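Local coordinates for protein endoglucanase (Ganoderma lucidum, PDB 5D8Z) that probably hydrolyses internal beta-1,4-glucosidic bonds of cellulose and related glucans, as a family 5 glycoside hydrolase endoglucanase, at residues 28-33 against 312-317; 118-123 against 161-166; 193-198 against 228-233; 202-207 against 234-239. All blocks are in the same frame, centred on the assembly; numbering follows the deposited sequence.

Overall arrangement
All four contacts are buried and built around one closed eight-stranded parallel barrel. Interaction 3 is the plainest, with two neighbouring strands paired in register and mostly apolar side chains on both faces. Interaction 4 continues from it, using the end of the same strand 230-235 and the loop that follows strand 194-198; a backbone bridge holds that loop, whose Trp202, with Tyr237, faces the sugars. Interaction 2 joins the turn ending strand 114-119 to the loop after strand 157-160 and is the most polar, with Glu164 reaching one of those sugars. Interaction 1 joins the first strand to the end of the last, about 17 Å from interaction 2 between centres, and relies on glycines and backbone bonding.

Interaction 1. Residues 28-33 against 312-317; sequences NIAGFD and GNFYQG
Ala30 and Gly312 form a parallel beta bridge with their CA atoms 4.8 Å apart, and just beyond it the backbone N of Asn313 donates to Ala30 O at 3.2 Å, with an N-H...O angle of 159°. Gly312 allows this close approach, while Gly31 serves the turn that follows. At Gly312 a CB would point into the opposing strand and run into Ala30 O, and the residue's phi of 83° already puts any CB against the carbonyl before it. Gly31 is needed for its backbone angles: a phi of 146° lets the chain turn sharply out of strand 24-30, and there a CB would jam against the carbonyl O of Ala30. The turn is steadied from within, since Asp33 OD1 takes the Gly31 N-H at 2.8 Å on the syn side of the carboxylate; a short acidic side chain suits a place where one backbone N-H must be met. Side-chain packing is sparse. Ile29 holds CG2 anti to its backbone N, which lays that methyl 3.7 Å from Gly312 CA. Ala30 offers its CB to CE2 of Phe314 at 3.4 Å, a methyl small enough to sit obliquely against the ring. Phe314 in turn stacks on Tyr318 and meets Phe34 edge-to-face. Asn28, one step back, bonds Arg76 through OD1. The contact thus helps to close the barrel where strand 24-30 lies between strands 303-312 and 74-79: Ile29 packs on Ala311 and Leu77, and Phe32 turns the other way to Val79 and helix 95-110.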
# COMPACT_ATOMS: atom_id res chain seq x y z
N ASN A 28 -5.32 -4.63 3.04
CA ASN A 28 -5.32 -4.44 1.62
C ASN A 28 -6.52 -5.13 1.05
O ASN A 28 -6.67 -6.30 1.24
CB ASN A 28 -4.08 -5.06 1.03
CG ASN A 28 -2.86 -4.19 1.20
OD1 ASN A 28 -2.60 -3.30 0.36
ND2 ASN A 28 -2.08 -4.44 2.28
N ILE A 29 -7.35 -4.41 0.32
CA ILE A 29 -8.48 -5.02 -0.34
C ILE A 29 -8.16 -5.21 -1.82
O ILE A 29 -8.37 -4.30 -2.64
CB ILE A 29 -9.70 -4.11 -0.21
CG1 ILE A 29 -9.95 -3.74 1.24
CG2 ILE A 29 -10.91 -4.79 -0.75
CD1 ILE A 29 -9.77 -4.87 2.24
N ALA A 30 -7.66 -6.40 -2.17
CA ALA A 30 -7.14 -6.68 -3.51
C ALA A 30 -8.15 -7.15 -4.53
O ALA A 30 -9.26 -7.54 -4.21
CB ALA A 30 -6.04 -7.69 -3.43
N GLY A 31 -7.74 -7.10 -5.78
CA GLY A 31 -8.60 -7.44 -6.90
C GLY A 31 -8.36 -6.63 -8.17
O GLY A 31 -8.26 -7.21 -9.24
N PHE A 32 -8.29 -5.30 -8.08
CA PHE A 32 -8.03 -4.48 -9.27
C PHE A 32 -6.60 -4.69 -9.72
O PHE A 32 -6.22 -4.29 -10.85
CB PHE A 32 -8.25 -2.99 -8.99
CG PHE A 32 -9.67 -2.54 -9.07
CD1 PHE A 32 -10.27 -2.33 -10.28
CD2 PHE A 32 -10.40 -2.30 -7.91
CE1 PHE A 32 -11.59 -1.90 -10.35
CE2 PHE A 32 -11.72 -1.88 -7.96
CZ PHE A 32 -12.32 -1.66 -9.19
N ASP A 33 -5.78 -5.26 -8.84
CA ASP A 33 -4.38 -5.50 -9.16
C ASP A 33 -4.17 -6.83 -9.82
O ASP A 33 -3.05 -7.20 -10.09
CB ASP A 33 -3.51 -5.44 -7.90
CG ASP A 33 -4.02 -6.36 -6.79
OD1 ASP A 33 -5.18 -6.15 -6.38
OD2 ASP A 33 -3.27 -7.28 -6.35
N GLY A 312 -10.25 -8.74 0.28
CA GLY A 312 -10.80 -8.45 -1.04
C GLY A 312 -11.23 -9.74 -1.71
O GLY A 312 -12.00 -10.51 -1.13
N ASN A 313 -10.77 -10.03 -2.93
CA ASN A 313 -11.24 -11.28 -3.49
C ASN A 313 -10.20 -12.29 -3.85
O ASN A 313 -10.10 -12.77 -4.95
CB ASN A 313 -12.36 -11.08 -4.54
CG ASN A 313 -11.94 -10.23 -5.66
OD1 ASN A 313 -10.75 -10.08 -5.90
ND2 ASN A 313 -12.90 -9.67 -6.36
N PHE A 314 -9.46 -12.65 -2.81
CA PHE A 314 -8.67 -13.85 -2.78
C PHE A 314 -9.59 -14.98 -2.36
O PHE A 314 -10.44 -14.78 -1.53
CB PHE A 314 -7.52 -13.68 -1.77
CG PHE A 314 -6.32 -12.93 -2.33
CD1 PHE A 314 -5.37 -13.58 -3.11
CD2 PHE A 314 -6.15 -11.58 -2.10
CE1 PHE A 314 -4.29 -12.91 -3.64
CE2 PHE A 314 -5.07 -10.90 -2.63
CZ PHE A 314 -4.14 -11.57 -3.40
N TYR A 315 -9.42 -16.16 -2.94
CA TYR A 315 -10.11 -17.38 -2.50
C TYR A 315 -9.71 -17.77 -1.07
O TYR A 315 -8.77 -17.22 -0.50
CB TYR A 315 -9.81 -18.53 -3.46
CG TYR A 315 -10.27 -18.26 -4.89
CD1 TYR A 315 -9.42 -18.52 -5.98
CD2 TYR A 315 -11.55 -17.75 -5.16
CE1 TYR A 315 -9.82 -18.29 -7.29
CE2 TYR A 315 -11.97 -17.51 -6.47
CZ TYR A 315 -11.10 -17.78 -7.53
OH TYR A 315 -11.50 -17.54 -8.82
N GLN A 316 -10.43 -18.71 -0.48
CA GLN A 316 -10.24 -18.97 0.95
C GLN A 316 -8.86 -19.56 1.23
O GLN A 316 -8.16 -19.15 2.16
CB GLN A 316 -11.35 -19.88 1.48
CG GLN A 316 -11.52 -19.89 3.00
CD GLN A 316 -12.37 -21.07 3.51
OE1 GLN A 316 -12.60 -21.22 4.71
NE2 GLN A 316 -12.84 -21.92 2.58
N GLY A 317 -8.44 -20.50 0.39
CA GLY A 317 -7.18 -21.20 0.59
C GLY A 317 -5.93 -20.40 0.27
O GLY A 317 -4.82 -20.91 0.26

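Interaction 2. Residues 118-123 against 161-166; sequences DVHNYA and VMNEPH. With BGC (beta-D-glucopyranose), chain C.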
# COMPACT_ATOMS: atom_id res chain seq x y z
N ASP A 118 -3.28 3.08 -4.16
CA ASP A 118 -1.98 2.46 -4.45
C ASP A 118 -1.82 2.07 -5.91
O ASP A 118 -2.50 1.13 -6.36
CB ASP A 118 -1.84 1.17 -3.61
CG ASP A 118 -0.65 0.29 -4.04
OD1 ASP A 118 0.51 0.81 -4.15
OD2 ASP A 118 -0.87 -0.93 -4.23
N VAL A 119 -0.94 2.75 -6.65
CA VAL A 119 -0.67 2.35 -8.03
C VAL A 119 0.29 1.18 -7.99
O VAL A 119 1.46 1.32 -7.63
CB VAL A 119 -0.07 3.49 -8.90
CG1 VAL A 119 0.25 2.96 -10.27
CG2 VAL A 119 -1.01 4.66 -9.03
N HIS A 120 -0.20 0.01 -8.40
CA HIS A 120 0.46 -1.26 -8.14
C HIS A 120 1.34 -1.73 -9.28
O HIS A 120 1.17 -2.80 -9.81
CB HIS A 120 -0.61 -2.30 -7.89
CG HIS A 120 -0.19 -3.35 -6.92
ND1 HIS A 120 -0.27 -3.18 -5.55
CD2 HIS A 120 0.31 -4.59 -7.10
CE1 HIS A 120 0.16 -4.26 -4.94
NE2 HIS A 120 0.52 -5.13 -5.86
N ASN A 121 2.34 -0.93 -9.63
CA ASN A 121 3.14 -1.19 -10.82
C ASN A 121 4.62 -1.53 -10.69
O ASN A 121 5.25 -1.73 -11.72
CB ASN A 121 3.01 -0.03 -11.75
CG ASN A 121 1.92 -0.24 -12.73
OD1 ASN A 121 2.16 -0.55 -13.88
ND2 ASN A 121 0.70 -0.16 -12.25
N TYR A 122 5.17 -1.63 -9.48
CA TYR A 122 6.58 -2.06 -9.31
C TYR A 122 7.53 -1.12 -10.06
O TYR A 122 8.52 -1.53 -10.63
CB TYR A 122 6.76 -3.50 -9.80
CG TYR A 122 5.75 -4.42 -9.18
CD1 TYR A 122 4.49 -4.62 -9.75
CD2 TYR A 122 6.04 -5.08 -7.97
CE1 TYR A 122 3.56 -5.46 -9.16
CE2 TYR A 122 5.12 -5.94 -7.39
CZ TYR A 122 3.89 -6.12 -7.99
OH TYR A 122 2.98 -6.96 -7.39
N ALA A 123 7.17 0.15 -10.07
CA ALA A 123 7.94 1.20 -10.75
C ALA A 123 8.11 0.96 -12.24
O ALA A 123 8.94 1.60 -12.87
CB ALA A 123 9.31 1.39 -10.10
N VAL A 161 2.34 6.42 -3.98
CA VAL A 161 2.96 6.77 -5.24
C VAL A 161 3.24 5.54 -6.08
O VAL A 161 2.90 5.51 -7.25
CB VAL A 161 4.29 7.54 -5.02
CG1 VAL A 161 5.06 7.68 -6.31
CG2 VAL A 161 4.02 8.93 -4.46
N MET A 162 3.86 4.53 -5.49
CA MET A 162 4.17 3.36 -6.26
C MET A 162 4.43 2.16 -5.40
O MET A 162 5.16 2.23 -4.42
CB MET A 162 5.42 3.60 -7.09
CG MET A 162 5.89 2.38 -7.88
SD MET A 162 4.71 1.76 -9.10
CE MET A 162 4.45 3.24 -10.07
N ASN A 163 3.87 1.03 -5.82
CA ASN A 163 3.99 -0.19 -5.07
C ASN A 163 5.25 -0.95 -5.40
O ASN A 163 5.51 -1.23 -6.55
CB ASN A 163 2.84 -1.10 -5.41
CG ASN A 163 2.93 -2.39 -4.66
OD1 ASN A 163 2.73 -2.41 -3.45
ND2 ASN A 163 3.24 -3.46 -5.36
N GLU A 164 6.00 -1.30 -4.37
CA GLU A 164 7.17 -2.20 -4.46
C GLU A 164 8.17 -2.04 -5.60
O GLU A 164 8.43 -2.99 -6.33
CB GLU A 164 6.71 -3.64 -4.35
CG GLU A 164 6.31 -4.00 -2.94
CD GLU A 164 6.02 -5.48 -2.75
OE1 GLU A 164 5.96 -6.20 -3.76
OE2 GLU A 164 5.84 -5.93 -1.57
N PRO A 165 8.79 -0.87 -5.73
CA PRO A 165 9.92 -0.79 -6.64
C PRO A 165 10.98 -1.83 -6.29
O PRO A 165 11.23 -2.11 -5.12
CB PRO A 165 10.49 0.60 -6.38
CG PRO A 165 9.44 1.38 -5.64
CD PRO A 165 8.44 0.42 -5.10
N HIS A 166 11.57 -2.43 -7.31
CA HIS A 166 12.56 -3.43 -7.10
C HIS A 166 13.48 -3.44 -8.28
O HIS A 166 13.13 -2.95 -9.34
CB HIS A 166 11.93 -4.78 -6.90
CG HIS A 166 11.36 -5.37 -8.15
ND1 HIS A 166 12.12 -6.08 -9.05
CD2 HIS A 166 10.10 -5.37 -8.64
CE1 HIS A 166 11.36 -6.49 -10.04
NE2 HIS A 166 10.12 -6.07 -9.82
C2 BGC C . 7.15 -11.37 -4.40
C3 BGC C . 5.89 -10.52 -4.17
C4 BGC C . 5.90 -9.79 -2.83
C5 BGC C . 7.26 -9.09 -2.61
C6 BGC C . 7.39 -8.58 -1.17
C1 BGC C . 8.50 -10.70 -4.01
O2 BGC C . 7.19 -11.73 -5.79
O3 BGC C . 4.68 -11.30 -4.15
O4 BGC C . 4.73 -8.94 -2.81
O5 BGC C . 8.39 -9.95 -2.79
O6 BGC C . 8.45 -9.23 -0.47
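Asn163 fills the tight part of this contact, its amide stacked on the His120 ring with planes 15° apart and ND2 3.2 Å above the ring centre. CG anti to the backbone N (chi1 179°) carries the amide across, so that ND2 also lies over one face of Tyr122, 3.7 Å above its plane, while the two planes stand nearly perpendicular. The backbone locks this register: Asn163 N donates to Val119 O at 3.0 Å, and Tyr122 N bonds weakly to Asn163 O. Met162, bent at both outer torsions, tucks SD beneath the turn, where Ala123 N makes a weak bond to it at 3.1 Å; a flexible thioether suits such a curved surface. Contact is lighter and apolar at the far end, where Ala123 CB and Pro165 CB meet at 4.0 Å; on the pocket side, where Glu164 runs alongside Tyr122, protein gives way to sugar. The non-reducing-end glucose, chain C, donates from O4 to Glu164 OE1 at 3.2 Å. Two polar sets meet here. Asp118 OD2 accepts from His120 ND1 at 2.7 Å, in the imidazole plane, while Asp118 OD1 and Asn163 OD1 both meet Arg76; separately, Glu164 OE2 bonds His235. Asn-Glu-Pro, with Glu276 facing Glu164, is consistent with the family 5 arrangement whose motif glutamate is the general acid/base; the bond to O4 is compatible with such a role.

Interaction 3. Residues 193-198 against 228-233; sequences QIILLP and TNLIFD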
# COMPACT_ATOMS: atom_id res chain seq x y z
N GLN A 193 -3.04 15.90 2.26
CA GLN A 193 -2.88 14.46 2.36
C GLN A 193 -1.46 14.00 2.61
O GLN A 193 -0.48 14.73 2.38
CB GLN A 193 -3.37 13.77 1.11
CG GLN A 193 -4.87 13.87 0.90
CD GLN A 193 -5.26 15.16 0.28
OE1 GLN A 193 -4.58 16.15 0.43
NE2 GLN A 193 -6.33 15.15 -0.46
N ILE A 194 -1.38 12.79 3.14
CA ILE A 194 -0.15 12.03 3.23
C ILE A 194 0.17 11.57 1.82
O ILE A 194 -0.73 11.32 1.01
CB ILE A 194 -0.35 10.74 4.06
CG1 ILE A 194 -0.95 11.04 5.44
CG2 ILE A 194 0.94 9.96 4.16
CD1 ILE A 194 -0.69 9.98 6.50
N ILE A 195 1.45 11.45 1.54
CA ILE A 195 1.93 10.80 0.36
C ILE A 195 3.01 9.82 0.82
O ILE A 195 3.88 10.16 1.63
CB ILE A 195 2.51 11.79 -0.60
CG1 ILE A 195 1.43 12.74 -1.13
CG2 ILE A 195 3.14 11.05 -1.75
CD1 ILE A 195 2.01 13.97 -1.84
N LEU A 196 2.92 8.59 0.32
CA LEU A 196 3.79 7.50 0.74
C LEU A 196 4.92 7.46 -0.25
O LEU A 196 4.70 7.65 -1.45
CB LEU A 196 3.04 6.16 0.79
CG LEU A 196 1.85 6.21 1.76
CD1 LEU A 196 0.80 5.14 1.51
CD2 LEU A 196 2.31 6.14 3.20
N LEU A 197 6.15 7.27 0.24
CA LEU A 197 7.29 7.30 -0.63
C LEU A 197 7.99 5.97 -0.55
O LEU A 197 8.53 5.63 0.50
CB LEU A 197 8.25 8.41 -0.26
CG LEU A 197 7.72 9.72 0.31
CD1 LEU A 197 8.91 10.65 0.46
CD2 LEU A 197 6.65 10.34 -0.56
N PRO A 198 8.04 5.25 -1.67
CA PRO A 198 8.59 3.93 -1.77
C PRO A 198 10.00 3.95 -2.30
O PRO A 198 10.32 4.80 -3.13
CB PRO A 198 7.70 3.30 -2.82
CG PRO A 198 7.47 4.44 -3.79
CD PRO A 198 7.52 5.69 -2.97
N THR A 228 6.52 17.90 5.56
CA THR A 228 5.25 17.62 6.19
C THR A 228 4.44 16.63 5.35
O THR A 228 4.25 16.82 4.15
CB THR A 228 4.44 18.91 6.34
OG1 THR A 228 5.18 19.79 7.18
CG2 THR A 228 3.04 18.64 6.93
N ASN A 229 3.98 15.58 6.02
CA ASN A 229 3.08 14.63 5.41
C ASN A 229 3.64 13.84 4.23
O ASN A 229 2.91 13.51 3.30
CB ASN A 229 1.78 15.36 5.04
CG ASN A 229 0.87 15.49 6.23
OD1 ASN A 229 1.15 14.89 7.27
ND2 ASN A 229 -0.23 16.22 6.08
N LEU A 230 4.93 13.58 4.27
CA LEU A 230 5.58 12.73 3.30
C LEU A 230 6.17 11.60 4.14
O LEU A 230 7.10 11.82 4.91
CB LEU A 230 6.72 13.45 2.59
CG LEU A 230 6.44 14.76 1.87
CD1 LEU A 230 7.75 15.26 1.29
CD2 LEU A 230 5.41 14.56 0.78
N ILE A 231 5.63 10.41 3.97
CA ILE A 231 5.89 9.34 4.88
C ILE A 231 6.51 8.26 4.03
O ILE A 231 6.05 8.03 2.92
CB ILE A 231 4.56 8.85 5.49
CG1 ILE A 231 3.79 10.03 6.13
CG2 ILE A 231 4.76 7.68 6.45
CD1 ILE A 231 4.45 10.67 7.34
N PHE A 232 7.54 7.62 4.54
CA PHE A 232 8.12 6.49 3.83
C PHE A 232 7.17 5.30 3.84
O PHE A 232 6.41 5.12 4.75
CB PHE A 232 9.50 6.16 4.39
CG PHE A 232 10.44 7.31 4.30
CD1 PHE A 232 10.94 7.70 3.07
CD2 PHE A 232 10.74 8.06 5.41
CE1 PHE A 232 11.77 8.81 2.97
CE2 PHE A 232 11.58 9.17 5.31
CZ PHE A 232 12.10 9.55 4.09
N ASP A 233 7.24 4.53 2.78
CA ASP A 233 6.32 3.46 2.47
C ASP A 233 7.18 2.23 2.55
O ASP A 233 8.12 2.11 1.78
CB ASP A 233 5.83 3.65 1.03
CG ASP A 233 4.69 2.70 0.64
OD1 ASP A 233 4.36 1.81 1.46
OD2 ASP A 233 4.14 2.84 -0.49
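Ile194 pushes its CG2 methyl against CG1 of Ile231 at 3.5 Å, and the two beta-branched chains, slanting across each other, fill the space between the starts of their strands. Strand segments 194-198 and 230-233 run parallel, their directions 39° apart, and four backbone bonds zip them together; Ile231 N to Ile195 O is the straightest, 2.9 Å at 173°. On one face Leu197 is the bump: its CD1 enters the notch between Leu230 CB at 4.1 Å and Phe232 CE1 at 4.2 Å, two residues apart on the same face. Ile195 extends this face, packing its CB on Leu230 CD2, and reaches helix 171-187. The other face, carrying Leu196, Ile231 and Asp233, looks into the barrel. There Leu196 puts CD2 beside Ile231 CB, Leu196 CB lies 3.7 Å from Asp233 OD2, and Phe273 lies against both Leu196 and Ile231. Alternating branched aliphatic residues pack both the barrel interior and the helix layer without needing polar partners. Adjacent parallel strands joined through helix 213-218 form the beta-alpha-beta crossover, the repeating unit of the TIM barrel.

Interaction 4. Residues 202-207 against 234-239; sequences WTSAET and VHKYLD. With BGC (beta-D-glucopyranose), chain B; BGC (beta-D-glucopyranose), chain C.
Thr203 lays OG1 over one face of the His235 imidazole, 3.7 Å above the plane and toward its rim, and the same OG1 donates weakly to Trp202 O. The contact sits at the end of the TIM-barrel strand 230-235, where the loop after strand 194-198 folds back and pairs with it through a single bridge. His235 N donates to Thr203 O at 3.0 Å, and Ala205 N returns a bond to His235 O at the same length. The single methyl of Ala205 fits between Lys236 and Val234, its CB touching Lys236 CG at 3.6 Å and Val234 CG2 a little farther off, with Trp258 of helix 254-267 behind. Ser204, OG anti to its backbone N (chi1 164°), accepts the Glu206 N-H and so closes an ST turn within the loop. The carboxylate of Glu206 stays beyond salt-bridge range of Lys236, whose amine bonds Asn253. His235, tied to Glu164 through ND1, bonds Thr275 weakly through NE2. Trp202 and Tyr237 belong to the glycan pocket. The indole offers one broad face to two glucoses joined O4 to C1, an aromatic platform that suits the flat carbon surfaces of a glucan; O3 of the chain B glucose lies 3.3 Å from Trp202 CD1. Tyr237, whose OH bonds Glu276, approaches the other sugar obliquely, with CE2 3.6 Å from C6 of the chain C glucose.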
# COMPACT_ATOMS: atom_id res chain seq x y z
N TRP A 202 11.76 -3.98 -3.30
CA TRP A 202 10.37 -4.19 -2.95
C TRP A 202 10.02 -3.41 -1.69
O TRP A 202 9.23 -3.89 -0.88
CB TRP A 202 10.07 -5.68 -2.73
CG TRP A 202 10.67 -6.54 -3.78
CD1 TRP A 202 11.96 -6.97 -3.83
CD2 TRP A 202 10.03 -7.06 -4.95
NE1 TRP A 202 12.17 -7.73 -4.96
CE2 TRP A 202 11.00 -7.80 -5.66
CE3 TRP A 202 8.74 -6.97 -5.47
CZ2 TRP A 202 10.70 -8.46 -6.86
CZ3 TRP A 202 8.45 -7.63 -6.66
CH2 TRP A 202 9.43 -8.36 -7.34
N THR A 203 10.59 -2.20 -1.56
CA THR A 203 10.53 -1.41 -0.31
C THR A 203 10.69 -2.26 0.91
O THR A 203 10.03 -2.04 1.92
CB THR A 203 9.20 -0.63 -0.09
OG1 THR A 203 8.10 -1.31 -0.72
CG2 THR A 203 9.29 0.76 -0.59
N SER A 204 11.56 -3.25 0.85
CA SER A 204 11.81 -4.01 2.05
C SER A 204 12.20 -3.00 3.14
O SER A 204 13.00 -2.09 2.89
CB SER A 204 12.90 -5.02 1.80
OG SER A 204 13.42 -5.51 3.01
N ALA A 205 11.61 -3.16 4.31
CA ALA A 205 11.97 -2.38 5.49
C ALA A 205 13.38 -2.68 6.02
O ALA A 205 13.96 -1.86 6.71
CB ALA A 205 10.98 -2.63 6.61
N GLU A 206 13.88 -3.87 5.73
CA GLU A 206 15.19 -4.30 6.18
C GLU A 206 16.32 -3.57 5.48
O GLU A 206 17.34 -3.28 6.08
CB GLU A 206 15.33 -5.79 5.95
CG GLU A 206 16.64 -6.41 6.40
CD GLU A 206 16.43 -7.81 6.94
OE1 GLU A 206 15.45 -8.01 7.72
OE2 GLU A 206 17.21 -8.73 6.61
N THR A 207 16.16 -3.27 4.20
CA THR A 207 17.24 -2.62 3.44
C THR A 207 16.95 -1.16 3.17
O THR A 207 17.74 -0.51 2.52
CB THR A 207 17.39 -3.29 2.08
OG1 THR A 207 16.14 -3.15 1.37
CG2 THR A 207 17.73 -4.76 2.25
N VAL A 234 6.89 1.33 3.46
CA VAL A 234 7.68 0.10 3.55
C VAL A 234 6.80 -1.13 3.71
O VAL A 234 5.65 -1.05 4.15
CB VAL A 234 8.74 0.17 4.68
CG1 VAL A 234 9.56 1.44 4.55
CG2 VAL A 234 8.10 0.13 6.05
N HIS A 235 7.39 -2.26 3.33
CA HIS A 235 6.74 -3.55 3.29
C HIS A 235 7.68 -4.57 3.95
O HIS A 235 8.90 -4.43 3.88
CB HIS A 235 6.52 -3.92 1.83
CG HIS A 235 5.48 -3.11 1.13
ND1 HIS A 235 4.96 -3.48 -0.09
CD2 HIS A 235 4.83 -1.97 1.48
CE1 HIS A 235 4.06 -2.60 -0.47
NE2 HIS A 235 3.95 -1.67 0.47
N LYS A 236 7.09 -5.59 4.59
CA LYS A 236 7.83 -6.62 5.34
C LYS A 236 6.97 -7.84 5.67
O LYS A 236 5.89 -7.73 6.32
CB LYS A 236 8.36 -6.06 6.66
CG LYS A 236 9.87 -6.02 6.72
CD LYS A 236 10.44 -7.41 6.89
CE LYS A 236 11.61 -7.69 5.98
NZ LYS A 236 11.95 -9.14 6.08
N TYR A 237 7.46 -9.00 5.27
CA TYR A 237 6.75 -10.26 5.46
C TYR A 237 7.53 -11.09 6.45
O TYR A 237 8.66 -10.74 6.76
CB TYR A 237 6.61 -10.97 4.12
CG TYR A 237 5.59 -10.28 3.26
CD1 TYR A 237 4.23 -10.53 3.43
CD2 TYR A 237 5.96 -9.35 2.29
CE1 TYR A 237 3.28 -9.92 2.65
CE2 TYR A 237 5.00 -8.73 1.52
CZ TYR A 237 3.67 -9.02 1.70
OH TYR A 237 2.71 -8.40 0.95
N LEU A 238 6.95 -12.18 6.95
CA LEU A 238 7.54 -12.89 8.08
C LEU A 238 8.17 -14.24 7.71
O LEU A 238 8.49 -15.04 8.60
CB LEU A 238 6.48 -13.06 9.17
CG LEU A 238 6.22 -11.77 9.99
CD1 LEU A 238 5.33 -10.81 9.23
CD2 LEU A 238 5.61 -12.02 11.36
N ASP A 239 8.38 -14.49 6.42
CA ASP A 239 8.90 -15.78 5.98
C ASP A 239 10.37 -15.64 5.67
O ASP A 239 10.86 -14.51 5.58
CB ASP A 239 8.12 -16.35 4.80
CG ASP A 239 7.94 -15.36 3.66
OD1 ASP A 239 7.82 -14.15 3.93
OD2 ASP A 239 7.89 -15.80 2.50
C2 BGC B . 12.89 -11.05 -2.23
C3 BGC B . 11.36 -10.93 -2.41
C4 BGC B . 10.91 -11.33 -3.83
C5 BGC B . 11.73 -12.51 -4.44
C6 BGC B . 11.70 -12.50 -5.96
C1 BGC B . 13.37 -12.43 -2.68
O1 BGC B . 14.77 -12.61 -2.42
O2 BGC B . 13.25 -10.82 -0.86
O3 BGC B . 10.93 -9.59 -2.08
O4 BGC B . 9.52 -11.70 -3.82
O5 BGC B . 13.13 -12.56 -4.08
O6 BGC B . 12.70 -13.42 -6.42
C2 BGC C . 7.15 -11.37 -4.40
C3 BGC C . 5.89 -10.52 -4.17
C4 BGC C . 5.90 -9.79 -2.83
C5 BGC C . 7.26 -9.09 -2.61
C6 BGC C . 7.39 -8.58 -1.17
C1 BGC C . 8.50 -10.70 -4.01
O2 BGC C . 7.19 -11.73 -5.79
O3 BGC C . 4.68 -11.30 -4.15
O4 BGC C . 4.73 -8.94 -2.81
O5 BGC C . 8.39 -9.95 -2.79
O6 BGC C . 8.45 -9.23 -0.47